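Local coordinates for protein telomerase reverse transcriptase (Candida albicans SC5314, PDB 6ZDQ) that probably extends chromosome ends as a reverse transcriptase, copying a template within its own RNA component into telomeric DNA repeats, at residues E5-L19 with Y33-D47. Numbering follows the deposited sequence.
With nucleotides of chain B.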
ATOM      1  N   GLU A   5       7.883 -31.564  -5.744  1.00148.35           N
ATOM      2  CA  GLU A   5       7.284 -32.115  -4.537  1.00136.80           C
ATOM      3  C   GLU A   5       6.950 -30.982  -3.578  1.00124.04           C
ATOM      4  O   GLU A   5       7.778 -30.093  -3.348  1.00123.98           O
ATOM      5  CB  GLU A   5       8.219 -33.133  -3.874  1.00139.82           C
ATOM      6  CG  GLU A   5       8.665 -34.267  -4.796  1.00142.25           C
ATOM      7  CD  GLU A   5       7.505 -35.100  -5.320  1.00158.87           C
ATOM      8  OE1 GLU A   5       6.430 -35.098  -4.686  1.00175.26           O
ATOM      9  OE2 GLU A   5       7.668 -35.758  -6.369  1.00154.53           O
ATOM     10  N   MET A   6       5.734 -31.015  -3.026  1.00105.56           N
ATOM     11  CA  MET A   6       5.266 -29.915  -2.187  1.00105.26           C
ATOM     12  C   MET A   6       5.959 -29.905  -0.829  1.00102.70           C
ATOM     13  O   MET A   6       6.320 -28.838  -0.321  1.00114.61           O
ATOM     14  CB  MET A   6       3.750 -30.004  -2.005  1.00 95.82           C
ATOM     15  CG  MET A   6       2.953 -30.115  -3.296  1.00 85.90           C
ATOM     16  SD  MET A   6       3.006 -28.628  -4.315  1.00100.19           S
ATOM     17  CE  MET A   6       4.240 -29.083  -5.534  1.00122.57           C
ATOM     18  N   ILE A   7       6.148 -31.072  -0.225  1.00111.42           N
ATOM     19  CA  ILE A   7       6.667 -31.174   1.138  1.00106.77           C
ATOM     20  C   ILE A   7       8.145 -31.535   1.026  1.00119.54           C
ATOM     21  O   ILE A   7       8.523 -32.703   0.919  1.00123.56           O
ATOM     22  CB  ILE A   7       5.885 -32.186   1.971  1.00103.95           C
ATOM     23  CG1 ILE A   7       4.408 -31.794   2.026  1.00 89.10           C
ATOM     24  CG2 ILE A   7       6.458 -32.278   3.374  1.00 86.54           C
ATOM     25  CD1 ILE A   7       3.550 -32.759   2.806  1.00 91.47           C
ATOM     26  N   ARG A   8       8.991 -30.510   1.050  1.00137.06           N
ATOM     27  CA  ARG A   8      10.441 -30.665   1.036  1.00150.34           C
ATOM     28  C   ARG A   8      11.023 -31.033   2.404  1.00156.69           C
ATOM     29  O   ARG A   8      11.877 -31.925   2.471  1.00169.07           O
ATOM     30  CB  ARG A   8      11.100 -29.390   0.504  1.00151.00           C
ATOM     31  CG  ARG A   8      10.699 -29.038  -0.921  1.00142.50           C
ATOM     32  CD  ARG A   8      11.395 -27.775  -1.409  1.00158.12           C
ATOM     33  NE  ARG A   8      10.993 -26.592  -0.654  1.00183.87           N
ATOM     34  CZ  ARG A   8      11.716 -26.036   0.314  1.00176.65           C
ATOM     35  NH1 ARG A   8      12.889 -26.555   0.651  1.00174.99           N
ATOM     36  NH2 ARG A   8      11.267 -24.959   0.944  1.00157.52           N
ATOM     37  N   PRO A   9      10.619 -30.390   3.506  1.00130.23           N
ATOM     38  CA  PRO A   9      11.246 -30.704   4.797  1.00113.38           C
ATOM     39  C   PRO A   9      10.933 -32.118   5.265  1.00132.69           C
ATOM     40  O   PRO A   9       9.974 -32.758   4.829  1.00139.95           O
ATOM     41  CB  PRO A   9      10.643 -29.666   5.751  1.00113.58           C
ATOM     42  CG  PRO A   9      10.170 -28.569   4.877  1.00103.86           C
ATOM     43  CD  PRO A   9       9.697 -29.245   3.634  1.00111.31           C
ATOM     44  N   SER A  10      11.775 -32.599   6.176  1.00104.99           N
ATOM     45  CA  SER A  10      11.632 -33.932   6.740  1.00105.92           C
ATOM     46  C   SER A  10      10.618 -33.927   7.881  1.00112.10           C
ATOM     47  O   SER A  10      10.163 -32.878   8.344  1.00126.12           O
ATOM     48  CB  SER A  10      12.982 -34.454   7.233  1.00107.35           C
ATOM     49  OG  SER A  10      13.479 -33.658   8.295  1.00131.14           O
ATOM     50  N   ILE A  11      10.256 -35.132   8.329  1.00111.08           N
ATOM     51  CA  ILE A  11       9.286 -35.271   9.415  1.00115.49           C
ATOM     52  C   ILE A  11       9.794 -34.585  10.679  1.00118.20           C
ATOM     53  O   ILE A  11       9.055 -33.851  11.347  1.00 96.60           O
ATOM     54  CB  ILE A  11       8.972 -36.757   9.664  1.00 96.73           C
ATOM     55  CG1 ILE A  11       8.244 -37.353   8.458  1.00 99.90           C
ATOM     56  CG2 ILE A  11       8.146 -36.928  10.929  1.00101.78           C
ATOM     57  CD1 ILE A  11       7.858 -38.803   8.634  1.00 94.87           C
ATOM     58  N   GLN A  12      11.061 -34.821  11.029  1.00111.63           N
ATOM     59  CA  GLN A  12      11.625 -34.225  12.238  1.00101.11           C
ATOM     60  C   GLN A  12      11.580 -32.703  12.182  1.00103.11           C
ATOM     61  O   GLN A  12      11.183 -32.046  13.151  1.00 99.39           O
ATOM     62  CB  GLN A  12      13.058 -34.717  12.444  1.00116.88           C
ATOM     63  CG  GLN A  12      13.171 -35.929  13.353  1.00119.13           C
ATOM     64  CD  GLN A  12      12.831 -35.605  14.797  1.00131.99           C
ATOM     65  OE1 GLN A  12      11.693 -35.780  15.233  1.00118.68           O
ATOM     66  NE2 GLN A  12      13.819 -35.128  15.545  1.00133.65           N
ATOM     67  N   THR A  13      11.992 -32.121  11.052  1.00100.39           N
ATOM     68  CA  THR A  13      11.985 -30.666  10.933  1.00103.83           C
ATOM     69  C   THR A  13      10.566 -30.111  10.981  1.00116.06           C
ATOM     70  O   THR A  13      10.326 -29.062  11.591  1.00110.15           O
ATOM     71  CB  THR A  13      12.691 -30.238   9.646  1.00 98.31           C
ATOM     72  OG1 THR A  13      12.020 -30.806   8.515  1.00128.49           O
ATOM     73  CG2 THR A  13      14.140 -30.702   9.653  1.00101.49           C
ATOM     74  N   ILE A  14       9.613 -30.796  10.342  1.00105.06           N
ATOM     75  CA  ILE A  14       8.225 -30.338  10.362  1.00 91.00           C
ATOM     76  C   ILE A  14       7.668 -30.368  11.779  1.00102.29           C
ATOM     77  O   ILE A  14       6.981 -29.436  12.214  1.00111.62           O
ATOM     78  CB  ILE A  14       7.368 -31.178   9.398  1.00108.19           C
ATOM     79  CG1 ILE A  14       7.773 -30.905   7.950  1.00112.76           C
ATOM     80  CG2 ILE A  14       5.890 -30.880   9.596  1.00104.03           C
ATOM     81  CD1 ILE A  14       7.076 -31.793   6.949  1.00 87.94           C
ATOM     82  N   LEU A  15       7.953 -31.441  12.523  1.00 92.74           N
ATOM     83  CA  LEU A  15       7.451 -31.541  13.889  1.00 93.27           C
ATOM     84  C   LEU A  15       8.049 -30.458  14.780  1.00115.98           C
ATOM     85  O   LEU A  15       7.349 -29.872  15.611  1.00119.67           O
ATOM     86  CB  LEU A  15       7.744 -32.928  14.459  1.00 94.86           C
ATOM     87  CG  LEU A  15       7.193 -33.194  15.860  1.00 95.57           C
ATOM     88  CD1 LEU A  15       5.697 -32.929  15.903  1.00 93.10           C
ATOM     89  CD2 LEU A  15       7.502 -34.616  16.295  1.00 97.23           C
ATOM     90  N   GLN A  16       9.344 -30.178  14.623  1.00118.02           N
ATOM     91  CA  GLN A  16       9.958 -29.124  15.419  1.00114.03           C
ATOM     92  C   GLN A  16       9.422 -27.743  15.059  1.00116.39           C
ATOM     93  O   GLN A  16       9.471 -26.835  15.896  1.00132.23           O
ATOM     94  CB  GLN A  16      11.480 -29.163  15.259  1.00116.67           C
ATOM     95  CG  GLN A  16      12.228 -28.206  16.175  1.00130.70           C
ATOM     96  CD  GLN A  16      11.810 -28.342  17.627  1.00137.62           C
ATOM     97  OE1 GLN A  16      11.747 -29.447  18.168  1.00136.98           O
ATOM     98  NE2 GLN A  16      11.512 -27.216  18.265  1.00123.03           N
ATOM     99  N   ASP A  17       8.899 -27.567  13.843  1.00 98.81           N
ATOM    100  CA  ASP A  17       8.335 -26.275  13.464  1.00104.16           C
ATOM    101  C   ASP A  17       7.049 -25.982  14.226  1.00113.77           C
ATOM    102  O   ASP A  17       6.789 -24.831  14.597  1.00107.50           O
ATOM    103  CB  ASP A  17       8.090 -26.230  11.958  1.00107.04           C
ATOM    104  CG  ASP A  17       9.376 -26.129  11.163  1.00119.45           C
ATOM    105  OD1 ASP A  17      10.452 -26.019  11.786  1.00134.41           O
ATOM    106  OD2 ASP A  17       9.309 -26.162   9.915  1.00121.87           O
ATOM    107  N   ILE A  18       6.227 -27.003  14.461  1.00111.05           N
ATOM    108  CA  ILE A  18       4.977 -26.795  15.182  1.00113.79           C
ATOM    109  C   ILE A  18       5.173 -26.852  16.695  1.00113.87           C
ATOM    110  O   ILE A  18       4.445 -26.184  17.436  1.00111.34           O
ATOM    111  CB  ILE A  18       3.913 -27.807  14.721  1.00125.00           C
ATOM    112  CG1 ILE A  18       4.479 -29.226  14.710  1.00111.41           C
ATOM    113  CG2 ILE A  18       3.402 -27.442  13.343  1.00107.42           C
ATOM    114  CD1 ILE A  18       3.590 -30.231  14.012  1.00122.92           C
ATOM    115  N   LEU A  19       6.142 -27.637  17.174  1.00110.39           N
ATOM    116  CA  LEU A  19       6.442 -27.642  18.602  1.00123.07           C
ATOM    117  C   LEU A  19       6.922 -26.274  19.067  1.00112.29           C
ATOM    118  O   LEU A  19       6.515 -25.791  20.131  1.00111.19           O
ATOM    119  CB  LEU A  19       7.485 -28.715  18.917  1.00112.52           C
ATOM    120  CG  LEU A  19       7.041 -30.169  18.762  1.00 98.33           C
ATOM    121  CD1 LEU A  19       8.204 -31.117  19.013  1.00110.52           C
ATOM    122  CD2 LEU A  19       5.884 -30.477  19.696  1.00105.27           C
ATOM    123  N   TYR A  33       3.749 -38.016  20.064  1.00 97.28           N
ATOM    124  CA  TYR A  33       3.794 -37.605  18.668  1.00111.92           C
ATOM    125  C   TYR A  33       4.088 -38.757  17.717  1.00 98.26           C
ATOM    126  O   TYR A  33       4.396 -38.513  16.545  1.00104.89           O
ATOM    127  CB  TYR A  33       4.828 -36.489  18.494  1.00 96.37           C
ATOM    128  CG  TYR A  33       4.577 -35.323  19.420  1.00 96.55           C
ATOM    129  CD1 TYR A  33       3.707 -34.302  19.061  1.00111.88           C
ATOM    130  CD2 TYR A  33       5.192 -35.253  20.664  1.00100.60           C
ATOM    131  CE1 TYR A  33       3.464 -33.239  19.908  1.00103.94           C
ATOM    132  CE2 TYR A  33       4.955 -34.196  21.517  1.00 99.89           C
ATOM    133  CZ  TYR A  33       4.092 -33.192  21.135  1.00104.89           C
ATOM    134  OH  TYR A  33       3.855 -32.136  21.983  1.00164.81           O
ATOM    135  N   ARG A  34       4.006 -40.003  18.192  1.00104.28           N
ATOM    136  CA  ARG A  34       4.147 -41.148  17.296  1.00 96.68           C
ATOM    137  C   ARG A  34       3.048 -41.158  16.241  1.00 98.69           C
ATOM    138  O   ARG A  34       3.310 -41.427  15.062  1.00115.19           O
ATOM    139  CB  ARG A  34       4.132 -42.450  18.097  1.00 98.58           C
ATOM    140  CG  ARG A  34       5.320 -42.629  19.026  1.00101.95           C
ATOM    141  CD  ARG A  34       5.290 -43.994  19.695  1.00103.95           C
ATOM    142  NE  ARG A  34       6.480 -44.240  20.504  1.00107.58           N
ATOM    143  CZ  ARG A  34       6.758 -45.399  21.092  1.00111.05           C
ATOM    144  NH1 ARG A  34       5.930 -46.427  20.960  1.00142.01           N
ATOM    145  NH2 ARG A  34       7.865 -45.535  21.808  1.00119.22           N
ATOM    146  N   GLY A  35       1.810 -40.870  16.647  1.00 93.35           N
ATOM    147  CA  GLY A  35       0.709 -40.865  15.696  1.00 89.70           C
ATOM    148  C   GLY A  35       0.867 -39.812  14.615  1.00 88.33           C
ATOM    149  O   GLY A  35       0.491 -40.031  13.461  1.00 94.48           O
ATOM    150  N   PHE A  36       1.423 -38.653  14.972  1.00105.72           N
ATOM    151  CA  PHE A  36       1.622 -37.601  13.980  1.00 96.35           C
ATOM    152  C   PHE A  36       2.722 -37.970  12.992  1.00 93.90           C
ATOM    153  O   PHE A  36       2.609 -37.682  11.794  1.00 91.30           O
ATOM    154  CB  PHE A  36       1.938 -36.275  14.669  1.00 91.86           C
ATOM    155  CG  PHE A  36       2.181 -35.145  13.716  1.00 93.72           C
ATOM    156  CD1 PHE A  36       1.137 -34.605  12.983  1.00 88.70           C
ATOM    157  CD2 PHE A  36       3.453 -34.623  13.550  1.00 88.14           C
ATOM    158  CE1 PHE A  36       1.357 -33.567  12.101  1.00 92.72           C
ATOM    159  CE2 PHE A  36       3.678 -33.584  12.671  1.00102.24           C
ATOM    160  CZ  PHE A  36       2.629 -33.055  11.945  1.00 88.34           C
ATOM    161  N   LYS A  37       3.800 -38.599  13.472  1.00 90.80           N
ATOM    162  CA  LYS A  37       4.855 -39.047  12.569  1.00 92.13           C
ATOM    163  C   LYS A  37       4.324 -40.031  11.535  1.00103.07           C
ATOM    164  O   LYS A  37       4.808 -40.058  10.398  1.00111.37           O
ATOM    165  CB  LYS A  37       5.998 -39.679  13.364  1.00112.58           C
ATOM    166  CG  LYS A  37       6.834 -38.688  14.162  1.00111.74           C
ATOM    167  CD  LYS A  37       7.903 -39.405  14.974  1.00119.56           C
ATOM    168  CE  LYS A  37       8.804 -38.423  15.705  1.00130.12           C
ATOM    169  NZ  LYS A  37       9.606 -37.601  14.759  1.00138.48           N
ATOM    170  N   SER A  38       3.334 -40.845  11.910  1.00115.82           N
ATOM    171  CA  SER A  38       2.722 -41.756  10.949  1.00 90.25           C
ATOM    172  C   SER A  38       1.894 -40.998   9.920  1.00 87.99           C
ATOM    173  O   SER A  38       1.968 -41.287   8.720  1.00104.68           O
ATOM    174  CB  SER A  38       1.858 -42.785  11.679  1.00 90.29           C
ATOM    175  OG  SER A  38       2.630 -43.528  12.608  1.00102.31           O
ATOM    176  N   LEU A  39       1.101 -40.022  10.371  1.00 86.33           N
ATOM    177  CA  LEU A  39       0.273 -39.246   9.453  1.00 84.40           C
ATOM    178  C   LEU A  39       1.128 -38.492   8.440  1.00 97.31           C
ATOM    179  O   LEU A  39       0.775 -38.412   7.257  1.00 96.48           O
ATOM    180  CB  LEU A  39      -0.612 -38.279  10.237  1.00 83.05           C
ATOM    181  CG  LEU A  39      -1.567 -37.417   9.408  1.00 84.65           C
ATOM    182  CD1 LEU A  39      -2.596 -38.283   8.698  1.00101.48           C
ATOM    183  CD2 LEU A  39      -2.244 -36.378  10.280  1.00 80.50           C
ATOM    184  N   LEU A  40       2.252 -37.926   8.889  1.00 96.04           N
ATOM    185  CA  LEU A  40       3.141 -37.213   7.975  1.00 90.86           C
ATOM    186  C   LEU A  40       3.675 -38.136   6.887  1.00 91.72           C
ATOM    187  O   LEU A  40       3.744 -37.747   5.715  1.00 98.12           O
ATOM    188  CB  LEU A  40       4.298 -36.578   8.748  1.00101.62           C
ATOM    189  CG  LEU A  40       4.194 -35.085   9.063  1.00116.32           C
ATOM    190  CD1 LEU A  40       5.451 -34.595   9.767  1.00102.98           C
ATOM    191  CD2 LEU A  40       3.946 -34.285   7.793  1.00107.92           C
ATOM    192  N   SER A  41       4.056 -39.361   7.255  1.00 97.98           N
ATOM    193  CA  SER A  41       4.617 -40.284   6.275  1.00106.00           C
ATOM    194  C   SER A  41       3.596 -40.641   5.200  1.00110.34           C
ATOM    195  O   SER A  41       3.949 -40.793   4.024  1.00104.61           O
ATOM    196  CB  SER A  41       5.129 -41.544   6.973  1.00109.84           C
ATOM    197  OG  SER A  41       4.106 -42.154   7.742  1.00122.66           O
ATOM    198  N   ARG A  42       2.324 -40.783   5.582  1.00 88.57           N
ATOM    199  CA  ARG A  42       1.285 -41.037   4.589  1.00 89.89           C
ATOM    200  C   ARG A  42       1.108 -39.845   3.657  1.00 98.69           C
ATOM    201  O   ARG A  42       0.968 -40.016   2.441  1.00107.42           O
ATOM    202  CB  ARG A  42      -0.037 -41.381   5.277  1.00 85.39           C
ATOM    203  CG  ARG A  42      -0.011 -42.679   6.065  1.00 86.62           C
ATOM    204  CD  ARG A  42      -1.418 -43.174   6.375  1.00 95.80           C
ATOM    205  NE  ARG A  42      -2.152 -42.277   7.266  1.00 96.70           N
ATOM    206  CZ  ARG A  42      -2.195 -42.410   8.588  1.00111.09           C
ATOM    207  NH1 ARG A  42      -1.543 -43.402   9.181  1.00103.86           N
ATOM    208  NH2 ARG A  42      -2.891 -41.550   9.320  1.00136.75           N
ATOM    209  N   ILE A  43       1.111 -38.629   4.210  1.00103.02           N
ATOM    210  CA  ILE A  43       0.951 -37.436   3.384  1.00 88.51           C
ATOM    211  C   ILE A  43       2.132 -37.281   2.434  1.00 98.84           C
ATOM    212  O   ILE A  43       1.954 -36.984   1.246  1.00103.97           O
ATOM    213  CB  ILE A  43       0.768 -36.193   4.271  1.00 82.22           C
ATOM    214  CG1 ILE A  43      -0.457 -36.359   5.170  1.00 87.98           C
ATOM    215  CG2 ILE A  43       0.632 -34.945   3.415  1.00 87.96           C
ATOM    216  CD1 ILE A  43      -0.635 -35.238   6.170  1.00 91.20           C
ATOM    217  N   ILE A  44       3.353 -37.477   2.938  1.00 97.66           N
ATOM    218  CA  ILE A  44       4.530 -37.386   2.079  1.00104.20           C
ATOM    219  C   ILE A  44       4.509 -38.486   1.026  1.00103.65           C
ATOM    220  O   ILE A  44       4.964 -38.282  -0.106  1.00114.38           O
ATOM    221  CB  ILE A  44       5.817 -37.428   2.930  1.00 98.10           C
ATOM    222  CG1 ILE A  44       5.855 -36.238   3.890  1.00 93.28           C
ATOM    223  CG2 ILE A  44       7.053 -37.416   2.044  1.00114.52           C
ATOM    224  CD1 ILE A  44       7.084 -36.203   4.769  1.00 92.77           C
ATOM    225  N   ALA A  45       3.978 -39.662   1.373  1.00105.19           N
ATOM    226  CA  ALA A  45       3.825 -40.720   0.379  1.00 92.78           C
ATOM    227  C   ALA A  45       2.876 -40.293  -0.736  1.00 96.51           C
ATOM    228  O   ALA A  45       3.148 -40.532  -1.918  1.00108.07           O
ATOM    229  CB  ALA A  45       3.332 -42.003   1.046  1.00 91.31           C
ATOM    230  N   ASN A  46       1.758 -39.654  -0.378  1.00 92.02           N
ATOM    231  CA  ASN A  46       0.855 -39.119  -1.393  1.00 86.63           C
ATOM    232  C   ASN A  46       1.520 -38.004  -2.188  1.00 96.73           C
ATOM    233  O   ASN A  46       1.264 -37.852  -3.387  1.00 93.37           O
ATOM    234  CB  ASN A  46      -0.431 -38.610  -0.743  1.00 84.56           C
ATOM    235  CG  ASN A  46      -1.158 -39.683   0.032  1.00 84.45           C
ATOM    236  OD1 ASN A  46      -1.025 -40.872  -0.256  1.00 99.24           O
ATOM    237  ND2 ASN A  46      -1.937 -39.269   1.020  1.00 82.93           N
ATOM    238  N   ASP A  47       2.364 -37.206  -1.530  1.00 99.34           N
ATOM    239  CA  ASP A  47       3.046 -36.111  -2.210  1.00 90.52           C
ATOM    240  C   ASP A  47       3.940 -36.626  -3.333  1.00101.34           C
ATOM    241  O   ASP A  47       3.848 -36.167  -4.477  1.00 91.82           O
ATOM    242  CB  ASP A  47       3.853 -35.299  -1.194  1.00 86.34           C
ATOM    243  CG  ASP A  47       4.632 -34.167  -1.832  1.00 96.46           C
ATOM    244  OD1 ASP A  47       4.002 -33.285  -2.454  1.00 95.10           O
ATOM    245  OD2 ASP A  47       5.874 -34.155  -1.703  1.00 88.09           O
TER
ATOM    246  P     G B  20       5.076 -45.371  11.294  1.00107.63           P
ATOM    247  OP1   G B  20       3.594 -45.398  11.261  1.00105.17           O
ATOM    248  OP2   G B  20       5.783 -44.232  11.935  1.00132.26           O
ATOM    249  O5'   G B  20       5.559 -46.713  11.998  1.00107.59           O
ATOM    250  C5'   G B  20       5.991 -46.715  13.354  1.00121.02           C
ATOM    251  C4'   G B  20       5.265 -47.759  14.163  1.00107.92           C
ATOM    252  O4'   G B  20       6.163 -48.290  15.177  1.00123.34           O
ATOM    253  C3'   G B  20       4.026 -47.264  14.909  1.00106.80           C
ATOM    254  O3'   G B  20       3.059 -48.314  14.960  1.00105.99           O
ATOM    255  C2'   G B  20       4.569 -46.999  16.310  1.00110.42           C
ATOM    256  O2'   G B  20       3.601 -47.019  17.337  1.00128.01           O
ATOM    257  C1'   G B  20       5.581 -48.133  16.456  1.00131.29           C
ATOM    258  N9    G B  20       6.653 -47.887  17.429  1.00135.31           N
ATOM    259  C8    G B  20       7.038 -48.743  18.434  1.00139.03           C
ATOM    260  N7    G B  20       8.021 -48.287  19.158  1.00114.98           N
ATOM    261  C5    G B  20       8.310 -47.052  18.597  1.00115.37           C
ATOM    262  C6    G B  20       9.288 -46.092  18.960  1.00121.41           C
ATOM    263  O6    G B  20      10.116 -46.147  19.878  1.00127.89           O
ATOM    264  N1    G B  20       9.242 -44.977  18.130  1.00152.28           N
ATOM    265  C2    G B  20       8.368 -44.807  17.084  1.00132.48           C
ATOM    266  N2    G B  20       8.476 -43.662  16.393  1.00136.96           N
ATOM    267  N3    G B  20       7.454 -45.696  16.735  1.00118.27           N
ATOM    268  C4    G B  20       7.476 -46.788  17.528  1.00130.60           C
ATOM    269  P     U B  18      15.199 -44.006   5.597  1.00184.26           P
ATOM    270  OP1   U B  18      14.262 -44.763   4.730  1.00176.52           O
ATOM    271  OP2   U B  18      16.579 -43.732   5.120  1.00184.16           O
ATOM    272  O5'   U B  18      14.524 -42.613   5.976  1.00184.27           O
ATOM    273  C5'   U B  18      14.794 -42.001   7.229  1.00184.34           C
ATOM    274  C4'   U B  18      13.546 -41.424   7.852  1.00192.70           C
ATOM    275  O4'   U B  18      13.432 -40.017   7.518  1.00203.13           O
ATOM    276  C3'   U B  18      12.226 -42.024   7.392  1.00205.48           C
ATOM    277  O3'   U B  18      11.918 -43.252   8.033  1.00210.41           O
ATOM    278  C2'   U B  18      11.223 -40.909   7.682  1.00187.58           C
ATOM    279  O2'   U B  18      10.818 -40.937   9.043  1.00174.52           O
ATOM    280  C1'   U B  18      12.070 -39.650   7.453  1.00183.28           C
ATOM    281  N1    U B  18      11.788 -38.959   6.167  1.00176.93           N
ATOM    282  C2    U B  18      12.175 -39.489   4.942  1.00188.01           C
ATOM    283  O2    U B  18      12.781 -40.536   4.801  1.00202.74           O
ATOM    284  N3    U B  18      11.838 -38.728   3.846  1.00177.19           N
ATOM    285  C4    U B  18      11.164 -37.526   3.830  1.00172.03           C
ATOM    286  O4    U B  18      10.936 -36.967   2.755  1.00175.11           O
ATOM    287  C5    U B  18      10.793 -37.046   5.123  1.00161.96           C
ATOM    288  C6    U B  18      11.109 -37.761   6.208  1.00163.57           C
ATOM    289  P     G B  22       1.824 -49.604  20.839  1.00112.21           P
ATOM    290  OP1   G B  22       1.580 -49.221  22.253  1.00123.38           O
ATOM    291  OP2   G B  22       2.621 -48.706  19.966  1.00122.48           O
ATOM    292  O5'   G B  22       2.510 -51.043  20.818  1.00111.07           O
ATOM    293  C5'   G B  22       1.935 -52.142  21.512  1.00126.45           C
ATOM    294  C4'   G B  22       2.994 -53.068  22.056  1.00113.84           C
ATOM    295  O4'   G B  22       4.232 -52.879  21.317  1.00113.85           O
ATOM    296  C3'   G B  22       3.394 -52.842  23.507  1.00125.91           C
ATOM    297  O3'   G B  22       2.499 -53.432  24.435  1.00145.62           O
ATOM    298  C2'   G B  22       4.799 -53.421  23.551  1.00141.13           C
ATOM    299  O2'   G B  22       4.755 -54.841  23.569  1.00118.20           O
ATOM    300  C1'   G B  22       5.336 -52.977  22.193  1.00140.44           C
ATOM    301  N9    G B  22       5.977 -51.649  22.271  1.00135.54           N
ATOM    302  C8    G B  22       5.554 -50.504  21.639  1.00132.88           C
ATOM    303  N7    G B  22       6.307 -49.468  21.885  1.00115.67           N
ATOM    304  C5    G B  22       7.289 -49.953  22.736  1.00131.30           C
ATOM    305  C6    G B  22       8.387 -49.287  23.341  1.00124.54           C
ATOM    306  O6    G B  22       8.718 -48.100  23.241  1.00120.61           O
ATOM    307  N1    G B  22       9.137 -50.151  24.133  1.00122.66           N
ATOM    308  C2    G B  22       8.868 -51.483  24.319  1.00134.62           C
ATOM    309  N2    G B  22       9.711 -52.149  25.121  1.00125.33           N
ATOM    310  N3    G B  22       7.847 -52.117  23.762  1.00152.11           N
ATOM    311  C4    G B  22       7.102 -51.298  22.986  1.00138.45           C
TER
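Ile11 enters helix 34-47 as a knob among Lys37, Leu40, Ser41 and Ile44, its CG2 lying 3.7 Å from Leu40 CD1. The two beta-branches of isoleucine let it reach several neighbours at once: CG1 meets Ile44 CD1, while CD1 reaches Lys37 O. Ile14 CG2 presses on the same Leu40 methyl. A turn further on, Leu15 divides its branches, CD1 against Phe36 and CD2 against Tyr33 CB; with CG anti to the backbone N (chi1 -176°) the fork is carried to helix 34-47, and chi2 sets which methyl meets which ring residue. Ile18 CD1 reaches the Phe36 ring at CE2, 3.6 Å away, and Leu19 CD2 meets Tyr33 near CZ. Before the first helix begins, Ile7 continues the apolar seam, CD1 to Ile43 CG2 and CG2 to Ile44 CG1.

Helices 11-19 and 34-47 cross at 124°, their axes 10.5 Å apart at closest approach, in an RNA-binding part of telomerase. Helix 148-177 covers this apolar centre, Phe157 meeting Tyr33 and Phe36 edge-to-face and Trp164 packing on Ile14 and Ile18.

Polar contacts lie at one end and along one flank of the seam. Asp47, a short acceptor suited to backbone amides, takes Met6 N on the syn lone pair of OD1 at 2.9 Å; OD1 is also bonded to Tyr52 OH, and Ile7 N adds a weak bond to OD2. Beside Ile11 and Leu15, flexible Lys37 bends at its last torsion (chi4 -66°) to give NZ to Gln12 OE1 at 2.8 Å.

The pair also presents a surface to chain B, the three-way-junction fragment of telomerase RNA. Planar Arg34 lays its guanidinium over the base of G20 of chain B and donates NH1 to N7 and NH2 to O6 of G22 of chain B, two nearly straight bonds. Small Ser38 sets OG against phosphate oxygen OP1 of G20 of chain B, modelled too close to be taken literally, and U18 of chain B rests against Ser10, Ile11 and Ile44.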